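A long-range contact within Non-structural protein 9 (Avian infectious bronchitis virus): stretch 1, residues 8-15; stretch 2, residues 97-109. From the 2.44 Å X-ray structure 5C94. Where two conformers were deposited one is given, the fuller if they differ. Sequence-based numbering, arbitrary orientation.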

# COMPACT_ATOMS: atom_id res chain seq x y z
N GLU A 8 0.01 14.07 5.20
CA GLU A 8 0.03 15.11 4.18
C GLU A 8 0.43 14.68 2.79
O GLU A 8 -0.36 14.77 1.85
CB GLU A 8 0.98 16.25 4.58
N LEU A 9 1.65 14.18 2.68
CA LEU A 9 2.35 14.11 1.40
C LEU A 9 2.05 12.77 0.72
O LEU A 9 2.43 11.71 1.23
CB LEU A 9 3.85 14.32 1.55
CG LEU A 9 4.51 15.09 0.43
CD1 LEU A 9 3.65 16.30 0.02
CD2 LEU A 9 5.89 15.54 0.89
N MET A 10 1.38 12.81 -0.43
CA MET A 10 0.95 11.56 -1.06
C MET A 10 1.98 11.00 -2.03
O MET A 10 2.46 11.69 -2.94
CB MET A 10 -0.39 11.70 -1.78
CG MET A 10 -0.87 10.34 -2.31
SD MET A 10 -2.62 10.16 -2.68
CE MET A 10 -2.56 10.32 -4.46
N PRO A 11 2.33 9.73 -1.82
CA PRO A 11 3.27 8.96 -2.64
C PRO A 11 2.61 8.44 -3.93
O PRO A 11 1.42 8.12 -3.94
CB PRO A 11 3.69 7.82 -1.71
CG PRO A 11 2.59 7.72 -0.69
CD PRO A 11 1.95 9.05 -0.57
N HIS A 12 3.39 8.38 -5.00
CA HIS A 12 2.85 8.02 -6.30
C HIS A 12 3.57 6.84 -6.93
O HIS A 12 4.78 6.89 -7.20
CB HIS A 12 2.92 9.22 -7.24
CG HIS A 12 2.20 10.42 -6.72
ND1 HIS A 12 0.86 10.40 -6.38
CD2 HIS A 12 2.63 11.68 -6.47
CE1 HIS A 12 0.50 11.59 -5.94
NE2 HIS A 12 1.55 12.39 -5.98
N GLY A 13 2.81 5.78 -7.17
CA GLY A 13 3.29 4.63 -7.92
C GLY A 13 4.21 3.77 -7.10
O GLY A 13 4.70 4.19 -6.05
N VAL A 14 4.43 2.55 -7.57
CA VAL A 14 5.44 1.68 -6.98
C VAL A 14 6.25 1.14 -8.14
O VAL A 14 5.70 0.54 -9.05
CB VAL A 14 4.84 0.51 -6.18
CG1 VAL A 14 5.93 -0.46 -5.75
CG2 VAL A 14 4.04 1.02 -4.97
N LYS A 15 7.55 1.38 -8.11
CA LYS A 15 8.43 0.89 -9.15
C LYS A 15 9.48 -0.06 -8.58
O LYS A 15 9.67 -0.16 -7.37
CB LYS A 15 9.10 2.06 -9.87
CG LYS A 15 8.18 2.84 -10.81
CD LYS A 15 8.87 4.10 -11.28
CE LYS A 15 8.24 4.68 -12.52
NZ LYS A 15 8.99 5.90 -12.93
N THR A 97 11.05 4.09 7.19
CA THR A 97 10.16 4.33 6.08
C THR A 97 8.81 4.74 6.66
O THR A 97 8.39 4.21 7.68
CB THR A 97 10.05 3.09 5.18
OG1 THR A 97 11.30 2.88 4.51
CG2 THR A 97 8.96 3.28 4.13
N ARG A 98 8.15 5.71 6.03
CA ARG A 98 6.82 6.13 6.45
C ARG A 98 5.82 4.98 6.35
O ARG A 98 5.93 4.13 5.45
CB ARG A 98 6.34 7.31 5.61
CG ARG A 98 7.08 8.61 5.87
CD ARG A 98 6.16 9.81 5.61
NE ARG A 98 5.95 10.09 4.19
CZ ARG A 98 4.80 10.49 3.65
NH1 ARG A 98 3.71 10.64 4.39
NH2 ARG A 98 4.73 10.72 2.35
N SER A 99 4.84 4.96 7.25
CA SER A 99 3.86 3.88 7.31
C SER A 99 3.05 3.73 6.02
O SER A 99 2.76 2.62 5.57
CB SER A 99 2.91 4.10 8.49
OG SER A 99 3.58 3.96 9.72
N ILE A 100 2.69 4.87 5.43
CA ILE A 100 1.89 4.85 4.23
C ILE A 100 2.74 4.29 3.08
O ILE A 100 2.23 3.57 2.22
CB ILE A 100 1.34 6.27 3.90
CG1 ILE A 100 0.31 6.20 2.78
CG2 ILE A 100 2.44 7.26 3.56
CD1 ILE A 100 -0.42 7.53 2.55
N VAL A 101 4.04 4.56 3.11
CA VAL A 101 4.91 4.07 2.06
C VAL A 101 5.15 2.57 2.23
O VAL A 101 5.21 1.84 1.23
CB VAL A 101 6.25 4.85 2.04
CG1 VAL A 101 7.20 4.25 1.04
CG2 VAL A 101 5.99 6.32 1.68
N ARG A 102 5.26 2.11 3.47
CA ARG A 102 5.33 0.67 3.73
C ARG A 102 4.09 -0.04 3.19
O ARG A 102 4.19 -1.10 2.58
CB ARG A 102 5.46 0.38 5.23
CG ARG A 102 6.75 0.87 5.86
CD ARG A 102 6.81 0.57 7.35
NE ARG A 102 7.93 1.28 7.96
CZ ARG A 102 9.04 0.69 8.39
NH1 ARG A 102 9.18 -0.62 8.30
NH2 ARG A 102 10.01 1.42 8.92
N GLY A 103 2.93 0.55 3.44
CA GLY A 103 1.68 -0.03 2.99
C GLY A 103 1.62 -0.09 1.47
O GLY A 103 1.13 -1.08 0.91
N MET A 104 2.15 0.93 0.81
CA MET A 104 2.12 0.97 -0.64
C MET A 104 2.85 -0.22 -1.25
O MET A 104 2.37 -0.81 -2.21
CB MET A 104 2.71 2.27 -1.14
CG MET A 104 1.77 3.43 -0.96
SD MET A 104 2.31 4.81 -1.95
CE MET A 104 2.75 3.97 -3.47
N VAL A 105 4.00 -0.57 -0.68
CA VAL A 105 4.72 -1.76 -1.10
C VAL A 105 3.88 -3.01 -0.86
O VAL A 105 3.79 -3.89 -1.73
CB VAL A 105 6.07 -1.92 -0.36
CG1 VAL A 105 6.74 -3.25 -0.76
CG2 VAL A 105 6.99 -0.76 -0.66
N LEU A 106 3.26 -3.11 0.32
CA LEU A 106 2.47 -4.29 0.65
C LEU A 106 1.29 -4.40 -0.30
O LEU A 106 0.94 -5.49 -0.76
CB LEU A 106 1.97 -4.25 2.10
CG LEU A 106 3.03 -4.39 3.19
CD1 LEU A 106 2.40 -4.24 4.57
CD2 LEU A 106 3.78 -5.71 3.09
N GLY A 107 0.67 -3.26 -0.59
CA GLY A 107 -0.44 -3.21 -1.52
C GLY A 107 -0.01 -3.66 -2.90
O GLY A 107 -0.74 -4.40 -3.56
N ALA A 108 1.17 -3.23 -3.34
CA ALA A 108 1.63 -3.51 -4.70
C ALA A 108 1.90 -4.99 -4.92
O ALA A 108 1.76 -5.50 -6.03
CB ALA A 108 2.88 -2.71 -5.03
N ILE A 109 2.28 -5.70 -3.86
CA ILE A 109 2.65 -7.11 -4.00
C ILE A 109 1.52 -8.05 -3.58
O ILE A 109 1.63 -9.26 -3.74
CB ILE A 109 3.91 -7.46 -3.18
CG1 ILE A 109 3.62 -7.32 -1.68
CG2 ILE A 109 5.10 -6.58 -3.61
CD1 ILE A 109 4.78 -7.66 -0.80

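The contact between residues 8-15 and the helix that begins at Ser99 is a small apolar packing of an N-terminal segment against one side of a helix, with a single side-chain-to-backbone hydrogen bond at one end. It illustrates a general principle: residues far apart in sequence are joined by a few interlocking side chains, while a polar group at the margin hydrogen-bonds a backbone carbonyl. The strand and helix axes approach to 8.9 Å at 58°, and the two stretches together bury 415 Å².

Met104 is the hub. The CA-to-CB bond of Met104 points toward the other segment, and its side chain meets three residues there: Met104 SD lies 3.2 Å from Pro11 CG, Met104 CE lies 3.6 Å from Val14 CG2, and the same Met104 CE comes within 3.2 Å of Gly13 O, a close approach of a methyl group to a backbone oxygen. The methionine thus spans the gap between Pro11 and Val14, whose CA-to-CB bonds both point toward the helix, whereas that of His12 between them points away. Gly13 offers only backbone here; its phi of 75° is a value that by itself favours glycine.

Around this hub the helix supplies further apolar surface at the spacing of its turns. Ile100 CD1 reaches Pro11 CD at 4.2 Å and Val101 CG2 reaches Pro11 CB at 4.4 Å, so the proline ring rests against three apolar helix side chains, counting Met104. One turn beyond Met104, Ala108 CB touches Val14 CG1 at 3.9 Å, and the CA-to-CB bonds of both residues point toward the opposing stretch.

At the N-cap position, Arg98 extends its guanidinium to Leu9. Arg98 NH2 donates to Leu9 O at 2.7 Å with a nearly linear angle of 174°, and the oxygen sits at the guanidinium edge, near its plane, where an N-H can point straight at it.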